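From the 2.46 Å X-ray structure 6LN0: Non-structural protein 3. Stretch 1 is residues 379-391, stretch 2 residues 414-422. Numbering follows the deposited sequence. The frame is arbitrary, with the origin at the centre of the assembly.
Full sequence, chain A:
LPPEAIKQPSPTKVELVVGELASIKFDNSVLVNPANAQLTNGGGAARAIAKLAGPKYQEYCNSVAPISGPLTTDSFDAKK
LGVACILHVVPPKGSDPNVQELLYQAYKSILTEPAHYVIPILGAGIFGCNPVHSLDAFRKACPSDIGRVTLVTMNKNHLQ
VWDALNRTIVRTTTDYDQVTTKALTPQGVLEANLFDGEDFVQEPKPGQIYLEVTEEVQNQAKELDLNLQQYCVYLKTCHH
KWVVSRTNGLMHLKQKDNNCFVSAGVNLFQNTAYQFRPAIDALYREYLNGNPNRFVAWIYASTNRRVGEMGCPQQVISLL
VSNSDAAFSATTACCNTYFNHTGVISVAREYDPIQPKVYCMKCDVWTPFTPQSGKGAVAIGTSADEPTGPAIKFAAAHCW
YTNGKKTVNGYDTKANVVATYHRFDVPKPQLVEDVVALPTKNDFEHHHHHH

Stretch 1, residues 379-391: AIGTSADEPTGPA
Stretch 2 414-422: KANVVATYH

Strand 379-383 runs antiparallel to the strand that leads through Val417 to His422, their axes 159° apart and 4.7 Å at closest approach; residues 384-390 then loop back so that Ala391 also pairs with Thr420. Ala379 and Thr420 form a hydrogen-bonded pair, Ala379 N to Thr420 O at 2.9 Å and Thr420 N to Ala379 O at 3.0 Å. Ile380 faces Ala419 without such bonds, CA to CA 4.4 Å. The register then slips by one residue in a beta bulge, where Val418 takes phi/psi -123/-7 and Gly381 is almost fully extended at 176/-169. Gly381 N reaches Val418 O weakly at 3.4 Å, while Val418 CA lies 3.0 Å from Gly381 O in a CA-H...O contact. Beyond the bulge, Val417 N donates to Ser383 O at 2.9 Å; the return bond, Ser383 N to Val417 O, is weak at 3.3 Å. Tyr421 N donates to Pro390 O at 3.0 Å.

Ile380 (chi1 p, chi2 t) sets CG2 3.8 Å from Ala419 CB, while its end leads away. Thr382 (m) lays CG2 3.6 Å from Asn416 CB, a carbon-carbon contact; Asn416 (m, chi2 -40°) holds OD1 3.6 Å from Ala384 CA, and Val418 (m) has CG1 4.0 Å from Thr382 OG1. Ser383 (t) turns OG to Asp385 OD1, a weak 3.0 Å hydrogen bond just where the strand ends. Val417 (p) is the most covered residue: its CG2 makes apolar contacts with Ala391 CB at 3.6 Å and Pro387 CG at 4.3 Å. Thr420 (p) places CG2 3.8 Å from Ala391 CB, and its OG1 accepts a weak 2.7 Å bond from His422 NE2. His422 (m, chi2 -99°) has Ala379 CB at its ring edge, 3.9 Å from NE2. The end of Tyr421 (t, chi2 71°) leads away; Pro390 CB lies 4.3 Å from Tyr421 CB, with Pro390 CG at the ring edge.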

# COMPACT_ATOMS: atom_id res chain seq x y z
N ALA A 379 18.65 14.24 -31.82
CA ALA A 379 17.82 15.43 -31.95
C ALA A 379 16.38 14.99 -32.12
O ALA A 379 16.11 13.98 -32.77
CB ALA A 379 18.25 16.29 -33.15
N ILE A 380 15.46 15.73 -31.52
CA ILE A 380 14.04 15.43 -31.65
C ILE A 380 13.33 16.67 -32.14
O ILE A 380 13.68 17.80 -31.78
CB ILE A 380 13.38 14.91 -30.34
CG1 ILE A 380 13.64 15.82 -29.15
CG2 ILE A 380 13.79 13.46 -30.05
CD1 ILE A 380 12.70 15.50 -27.96
N GLY A 381 12.34 16.44 -32.99
CA GLY A 381 11.53 17.48 -33.58
C GLY A 381 10.60 16.79 -34.56
O GLY A 381 10.53 15.56 -34.58
N THR A 382 9.92 17.56 -35.40
CA THR A 382 9.18 16.94 -36.49
C THR A 382 9.42 17.67 -37.80
O THR A 382 9.22 18.88 -37.87
CB THR A 382 7.68 16.93 -36.21
OG1 THR A 382 7.48 16.41 -34.90
CG2 THR A 382 6.98 16.04 -37.24
N SER A 383 9.85 16.93 -38.82
CA SER A 383 9.89 17.44 -40.19
C SER A 383 9.54 16.34 -41.18
O SER A 383 9.74 15.15 -40.91
CB SER A 383 11.25 18.02 -40.57
OG SER A 383 11.18 18.71 -41.83
N ALA A 384 9.07 16.77 -42.35
CA ALA A 384 8.73 15.88 -43.44
C ALA A 384 9.93 15.47 -44.28
O ALA A 384 9.78 14.61 -45.16
CB ALA A 384 7.68 16.54 -44.33
N ASP A 385 11.11 16.03 -44.03
CA ASP A 385 12.26 15.73 -44.88
C ASP A 385 12.78 14.32 -44.60
O ASP A 385 12.36 13.65 -43.66
CB ASP A 385 13.38 16.75 -44.65
CG ASP A 385 12.90 18.18 -44.81
OD1 ASP A 385 11.67 18.40 -44.75
OD2 ASP A 385 13.74 19.08 -44.97
N GLU A 386 13.72 13.89 -45.42
CA GLU A 386 14.12 12.51 -45.21
C GLU A 386 15.47 12.45 -44.52
O GLU A 386 16.37 13.24 -44.81
CB GLU A 386 14.19 11.73 -46.53
CG GLU A 386 12.81 11.27 -47.05
CD GLU A 386 12.48 9.82 -46.69
OE1 GLU A 386 13.39 9.10 -46.19
OE2 GLU A 386 11.31 9.39 -46.89
N PRO A 387 15.63 11.51 -43.60
CA PRO A 387 16.90 11.37 -42.89
C PRO A 387 17.89 10.54 -43.68
O PRO A 387 17.52 9.71 -44.51
CB PRO A 387 16.49 10.65 -41.61
CG PRO A 387 15.41 9.72 -42.11
CD PRO A 387 14.65 10.51 -43.15
N THR A 388 19.17 10.74 -43.38
CA THR A 388 20.26 9.98 -43.98
C THR A 388 21.05 9.17 -42.96
O THR A 388 22.14 8.67 -43.29
CB THR A 388 21.21 10.91 -44.74
OG1 THR A 388 21.98 11.66 -43.80
CG2 THR A 388 20.44 11.87 -45.65
N GLY A 389 20.55 9.04 -41.74
CA GLY A 389 21.15 8.19 -40.73
C GLY A 389 20.07 7.59 -39.86
O GLY A 389 18.88 7.73 -40.16
N PRO A 390 20.45 6.93 -38.77
CA PRO A 390 19.45 6.31 -37.88
C PRO A 390 18.40 7.32 -37.43
O PRO A 390 18.72 8.40 -36.93
CB PRO A 390 20.27 5.81 -36.69
CG PRO A 390 21.67 5.72 -37.19
CD PRO A 390 21.83 6.73 -38.29
N ALA A 391 17.13 6.97 -37.62
CA ALA A 391 16.05 7.90 -37.35
C ALA A 391 14.82 7.14 -36.87
O ALA A 391 14.80 5.91 -36.80
CB ALA A 391 15.71 8.74 -38.59
N LYS A 414 5.79 7.85 -47.11
CA LYS A 414 6.20 9.16 -46.64
C LYS A 414 5.69 9.35 -45.22
O LYS A 414 4.52 9.09 -44.92
CB LYS A 414 5.70 10.28 -47.56
CG LYS A 414 4.20 10.58 -47.46
CD LYS A 414 3.90 12.05 -47.73
CE LYS A 414 2.68 12.17 -48.66
NZ LYS A 414 2.36 13.57 -49.04
N ALA A 415 6.59 9.77 -44.34
CA ALA A 415 6.25 9.92 -42.94
C ALA A 415 7.16 10.98 -42.36
O ALA A 415 8.31 11.13 -42.78
CB ALA A 415 6.42 8.60 -42.17
N ASN A 416 6.63 11.74 -41.41
CA ASN A 416 7.48 12.64 -40.66
C ASN A 416 8.58 11.85 -39.95
O ASN A 416 8.40 10.68 -39.59
CB ASN A 416 6.64 13.43 -39.68
CG ASN A 416 5.62 14.28 -40.38
OD1 ASN A 416 5.92 14.87 -41.43
ND2 ASN A 416 4.40 14.33 -39.86
N VAL A 417 9.74 12.46 -39.82
CA VAL A 417 10.78 11.94 -38.94
C VAL A 417 10.67 12.69 -37.62
O VAL A 417 10.36 13.90 -37.62
CB VAL A 417 12.17 12.06 -39.59
CG1 VAL A 417 12.57 13.50 -39.71
CG2 VAL A 417 13.21 11.31 -38.78
N VAL A 418 10.81 11.98 -36.50
CA VAL A 418 10.64 12.58 -35.18
C VAL A 418 11.85 12.43 -34.27
O VAL A 418 11.88 13.06 -33.20
CB VAL A 418 9.38 12.04 -34.46
CG1 VAL A 418 8.15 12.49 -35.22
CG2 VAL A 418 9.43 10.52 -34.29
N ALA A 419 12.86 11.68 -34.67
CA ALA A 419 14.12 11.68 -33.94
C ALA A 419 15.20 11.20 -34.90
O ALA A 419 14.93 10.33 -35.73
CB ALA A 419 14.05 10.79 -32.69
N THR A 420 16.40 11.75 -34.76
CA THR A 420 17.56 11.36 -35.55
C THR A 420 18.78 11.29 -34.65
O THR A 420 18.89 12.05 -33.68
CB THR A 420 17.85 12.35 -36.70
OG1 THR A 420 17.92 13.68 -36.17
CG2 THR A 420 16.76 12.30 -37.77
N TYR A 421 19.69 10.38 -34.96
CA TYR A 421 20.97 10.29 -34.28
C TYR A 421 22.08 10.74 -35.22
O TYR A 421 22.19 10.24 -36.34
CB TYR A 421 21.26 8.88 -33.78
CG TYR A 421 22.66 8.76 -33.26
CD1 TYR A 421 23.03 9.38 -32.07
CD2 TYR A 421 23.64 8.08 -33.98
CE1 TYR A 421 24.33 9.32 -31.59
CE2 TYR A 421 24.94 8.00 -33.51
CZ TYR A 421 25.27 8.63 -32.29
OH TYR A 421 26.54 8.57 -31.79
N HIS A 422 22.92 11.66 -34.75
CA HIS A 422 24.00 12.25 -35.54
C HIS A 422 25.32 11.88 -34.88
O HIS A 422 25.69 12.45 -33.85
CB HIS A 422 23.84 13.76 -35.62
CG HIS A 422 22.46 14.21 -36.00
ND1 HIS A 422 22.12 14.58 -37.29
CD2 HIS A 422 21.34 14.39 -35.25
CE1 HIS A 422 20.85 14.96 -37.32
NE2 HIS A 422 20.36 14.86 -36.10